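Local structure of transcriptional regulator, MarR family (Bacillus cereus, 4XRF) at residues Q35-K40 / K55-K60. The protein probably binds DNA and regulates transcription as a winged helix-turn-helix factor of the MarR family. Sequence-based numbering, arbitrary orientation.
Sequences QFYILK and KKMYVK. With SO4 (sulfate ion), chain K; PO4 (phosphate ion), chain C.
Met57 lays its thioether alongside the ring of Tyr37 in an edge-on Met-aromatic contact: SD stands 3.8 Å from Tyr37 CD2 and 5.1 Å from the ring centroid, 83° off the ring normal. The sulfur therefore meets the C-H rim and neither ring face, and the two side chains run past each other in opposite directions. Met57 CG lies anti to the carbonyl carbon, and the fold at chi2 (-68°) swings SD toward helix 33-45. The same sulfur touches Ile38, with SD 4.0 Å from CG1, and here the side chains cross at about a right angle. One thioether thus bridges two consecutive residues of helix 33-45, and no hydrogen bond joins the two segments directly.

The polar link runs through a sulfate, probably from the crystallisation liquor. Tyr37 OH donates to sulfate O4, near the ring plane, at 2.5 Å, shorter than usual and so of doubtful exact length, while Lys56 NZ, turned by a bend at chi4, reaches O2 at 3.0 Å and O1 at 3.2 Å. Lys6 of the second subunit also binds this ion, and Ala9 of that subunit packs on Met57. Beyond Tyr37, a phosphate accepts a hydrogen bond from Lys40, NZ to O4 3.0 Å, and places O1 near the plane of the tyrosine ring at its edge.

Tyr58, the first residue to leave helical phi/psi, has positive phi and closes the last turn in a Schellman motif. Within the winged helix-turn-helix region, the contact packs helix 33-45 against the C-terminal turn of helix 50-57, and helix 61-73 supplies Met67 beside Ile38 and Ile64 beside Met57.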
ATOM      1  N   GLN A  35       1.446  12.298  12.312  1.00 28.75           N
ATOM      2  CA  GLN A  35       2.146  12.306  13.612  1.00 29.46           C
ATOM      3  C   GLN A  35       3.168  13.456  13.670  1.00 29.94           C
ATOM      4  O   GLN A  35       3.277  14.162  14.686  1.00 30.25           O
ATOM      5  CB  GLN A  35       2.876  10.980  13.865  1.00 29.33           C
ATOM      6  CG  GLN A  35       1.980   9.774  14.164  1.00 29.29           C
ATOM      7  CD  GLN A  35       2.802   8.517  14.417  1.00 29.56           C
ATOM      8  OE1 GLN A  35       3.802   8.269  13.732  1.00 29.88           O
ATOM      9  NE2 GLN A  35       2.402   7.727  15.390  1.00 30.05           N
ATOM     10  N   PHE A  36       3.902  13.637  12.577  1.00 29.85           N
ATOM     11  CA  PHE A  36       4.898  14.697  12.480  1.00 31.11           C
ATOM     12  C   PHE A  36       4.220  16.060  12.616  1.00 31.51           C
ATOM     13  O   PHE A  36       4.678  16.900  13.383  1.00 32.11           O
ATOM     14  CB  PHE A  36       5.695  14.604  11.162  1.00 31.59           C
ATOM     15  CG  PHE A  36       6.694  15.721  10.964  1.00 33.41           C
ATOM     16  CD1 PHE A  36       7.585  16.088  11.975  1.00 33.99           C
ATOM     17  CD2 PHE A  36       6.799  16.360   9.733  1.00 34.57           C
ATOM     18  CE1 PHE A  36       8.510  17.104  11.782  1.00 35.22           C
ATOM     19  CE2 PHE A  36       7.751  17.365   9.524  1.00 35.79           C
ATOM     20  CZ  PHE A  36       8.593  17.748  10.564  1.00 36.08           C
ATOM     21  N   TYR A  37       3.132  16.266  11.876  1.00 31.30           N
ATOM     22  CA  TYR A  37       2.406  17.530  11.938  1.00 32.07           C
ATOM     23  C   TYR A  37       1.836  17.800  13.321  1.00 31.97           C
ATOM     24  O   TYR A  37       1.896  18.924  13.800  1.00 32.66           O
ATOM     25  CB  TYR A  37       1.295  17.648  10.886  1.00 32.67           C
ATOM     26  CG  TYR A  37       0.940  19.097  10.712  1.00 34.80           C
ATOM     27  CD1 TYR A  37       1.827  19.971  10.083  1.00 36.42           C
ATOM     28  CD2 TYR A  37      -0.220  19.612  11.232  1.00 35.82           C
ATOM     29  CE1 TYR A  37       1.533  21.325   9.965  1.00 38.09           C
ATOM     30  CE2 TYR A  37      -0.521  20.953  11.107  1.00 37.95           C
ATOM     31  CZ  TYR A  37       0.364  21.797  10.474  1.00 38.29           C
ATOM     32  OH  TYR A  37       0.060  23.134  10.352  1.00 40.46           O
ATOM     33  N   ILE A  38       1.295  16.776  13.968  1.00 31.20           N
ATOM     34  CA  ILE A  38       0.900  16.914  15.369  1.00 31.30           C
ATOM     35  C   ILE A  38       2.036  17.454  16.244  1.00 31.74           C
ATOM     36  O   ILE A  38       1.847  18.433  16.974  1.00 32.42           O
ATOM     37  CB  ILE A  38       0.287  15.617  15.947  1.00 31.25           C
ATOM     38  CG1 ILE A  38      -1.120  15.408  15.351  1.00 31.35           C
ATOM     39  CG2 ILE A  38       0.140  15.705  17.476  1.00 31.89           C
ATOM     40  CD1 ILE A  38      -1.657  13.988  15.477  1.00 31.24           C
ATOM     41  N   LEU A  39       3.200  16.815  16.188  1.00 31.18           N
ATOM     42  CA  LEU A  39       4.354  17.272  16.955  1.00 32.11           C
ATOM     43  C   LEU A  39       4.759  18.721  16.620  1.00 33.24           C
ATOM     44  O   LEU A  39       5.154  19.467  17.525  1.00 34.20           O
ATOM     45  CB  LEU A  39       5.569  16.332  16.762  1.00 31.39           C
ATOM     46  CG  LEU A  39       5.413  14.870  17.226  1.00 30.87           C
ATOM     47  CD1 LEU A  39       6.730  14.124  17.057  1.00 30.80           C
ATOM     48  CD2 LEU A  39       4.943  14.780  18.675  1.00 31.14           C
ATOM     49  N   LYS A  40       4.667  19.108  15.344  1.00 33.26           N
ATOM     50  CA  LYS A  40       4.947  20.493  14.959  1.00 34.84           C
ATOM     51  C   LYS A  40       3.967  21.479  15.589  1.00 35.46           C
ATOM     52  O   LYS A  40       4.380  22.550  16.022  1.00 36.63           O
ATOM     53  CB  LYS A  40       4.946  20.698  13.445  1.00 35.18           C
ATOM     54  CG  LYS A  40       6.091  20.035  12.725  1.00 36.09           C
ATOM     55  CD  LYS A  40       6.086  20.398  11.241  1.00 37.35           C
ATOM     56  CE  LYS A  40       6.603  21.809  10.974  1.00 39.58           C
ATOM     57  NZ  LYS A  40       6.748  22.047   9.497  1.00 40.07           N
ATOM     58  N   LYS A  55      -9.374  19.781  15.463  1.00 38.76           N
ATOM     59  CA  LYS A  55      -9.753  20.898  14.600  1.00 40.34           C
ATOM     60  C   LYS A  55      -8.644  21.282  13.619  1.00 40.06           C
ATOM     61  O   LYS A  55      -8.893  21.477  12.422  1.00 40.69           O
ATOM     62  CB  LYS A  55     -10.124  22.113  15.444  1.00 41.44           C
ATOM     63  CG  LYS A  55     -11.217  22.967  14.833  1.00 43.95           C
ATOM     64  N   LYS A  56      -7.416  21.392  14.115  1.00 39.47           N
ATOM     65  CA  LYS A  56      -6.296  21.742  13.231  1.00 39.64           C
ATOM     66  C   LYS A  56      -6.017  20.688  12.153  1.00 39.20           C
ATOM     67  O   LYS A  56      -5.512  21.035  11.070  1.00 39.49           O
ATOM     68  CB  LYS A  56      -5.039  22.060  14.030  1.00 39.40           C
ATOM     69  CG  LYS A  56      -5.079  23.414  14.728  1.00 40.93           C
ATOM     70  CD  LYS A  56      -4.000  23.487  15.806  1.00 40.99           C
ATOM     71  CE  LYS A  56      -4.008  24.819  16.551  1.00 43.00           C
ATOM     72  NZ  LYS A  56      -3.484  25.934  15.718  1.00 44.98           N
ATOM     73  N   MET A  57      -6.368  19.426  12.431  1.00 38.99           N
ATOM     74  CA  MET A  57      -6.141  18.294  11.478  1.00 39.80           C
ATOM     75  C   MET A  57      -7.386  17.996  10.626  1.00 40.46           C
ATOM     76  O   MET A  57      -7.353  17.133   9.736  1.00 39.81           O
ATOM     77  CB  MET A  57      -5.759  16.997  12.218  1.00 40.05           C
ATOM     78  CG  MET A  57      -4.572  17.057  13.171  1.00 40.48           C
ATOM     79  SD  MET A  57      -2.984  17.313  12.370  1.00 43.42           S
ATOM     80  CE  MET A  57      -2.754  15.811  11.422  1.00 41.73           C
ATOM     81  N   TYR A  58      -8.496  18.672  10.951  1.00 41.00           N
ATOM     82  CA  TYR A  58      -9.763  18.503  10.240  1.00 42.53           C
ATOM     83  C   TYR A  58     -10.380  17.110  10.402  1.00 42.76           C
ATOM     84  O   TYR A  58     -11.133  16.643   9.544  1.00 44.26           O
ATOM     85  CB  TYR A  58      -9.621  18.926   8.763  1.00 43.26           C
ATOM     86  CG  TYR A  58      -9.320  20.403   8.647  1.00 44.10           C
ATOM     87  CD1 TYR A  58      -8.007  20.870   8.674  1.00 43.43           C
ATOM     88  CD2 TYR A  58     -10.355  21.344   8.582  1.00 45.77           C
ATOM     89  CE1 TYR A  58      -7.729  22.226   8.603  1.00 44.61           C
ATOM     90  CE2 TYR A  58     -10.086  22.702   8.502  1.00 46.97           C
ATOM     91  CZ  TYR A  58      -8.761  23.130   8.506  1.00 46.52           C
ATOM     92  OH  TYR A  58      -8.476  24.474   8.429  1.00 48.52           O
ATOM     93  N   VAL A  59     -10.066  16.470  11.526  1.00 41.88           N
ATOM     94  CA  VAL A  59     -10.580  15.138  11.860  1.00 42.70           C
ATOM     95  C   VAL A  59     -11.459  15.153  13.124  1.00 43.73           C
ATOM     96  O   VAL A  59     -11.474  16.141  13.870  1.00 43.51           O
ATOM     97  CB  VAL A  59      -9.424  14.121  12.054  1.00 41.34           C
ATOM     98  CG1 VAL A  59      -8.557  14.036  10.798  1.00 40.73           C
ATOM     99  CG2 VAL A  59      -8.585  14.479  13.281  1.00 40.01           C
ATOM    100  N   LYS A  60     -12.191  14.062  13.354  1.00 45.49           N
ATOM    101  CA  LYS A  60     -12.988  13.879  14.583  1.00 47.31           C
ATOM    102  C   LYS A  60     -12.074  13.732  15.815  1.00 46.51           C
ATOM    103  O   LYS A  60     -10.954  13.239  15.681  1.00 45.12           O
ATOM    104  CB  LYS A  60     -13.840  12.606  14.467  1.00 48.97           C
ATOM    105  CG  LYS A  60     -14.947  12.626  13.430  1.00 51.11           C
ATOM    106  CD  LYS A  60     -16.088  13.518  13.875  1.00 53.27           C
ATOM    107  CE  LYS A  60     -17.354  13.248  13.077  1.00 56.12           C
ATOM    108  NZ  LYS A  60     -18.395  14.282  13.344  1.00 57.99           N
TER
HETATM  109  S   SO4 K 210      -1.759  25.259  12.455  1.00 63.86           S
HETATM  110  O1  SO4 K 210      -3.145  25.807  12.512  1.00 65.07           O
HETATM  111  O2  SO4 K 210      -1.269  25.059  13.844  1.00 57.80           O
HETATM  112  O3  SO4 K 210      -0.850  26.221  11.781  1.00 58.42           O
HETATM  113  O4  SO4 K 210      -1.834  23.963  11.722  1.00 56.47           O
HETATM  114  P   PO4 C 202       3.904  23.595   7.374  1.00 43.95           P
HETATM  115  O1  PO4 C 202       3.723  23.571   8.870  1.00 48.14           O
HETATM  116  O2  PO4 C 202       2.742  22.907   6.712  1.00 39.14           O
HETATM  117  O3  PO4 C 202       4.011  25.042   6.922  1.00 45.03           O
HETATM  118  O4  PO4 C 202       5.170  22.849   7.033  1.00 45.38           O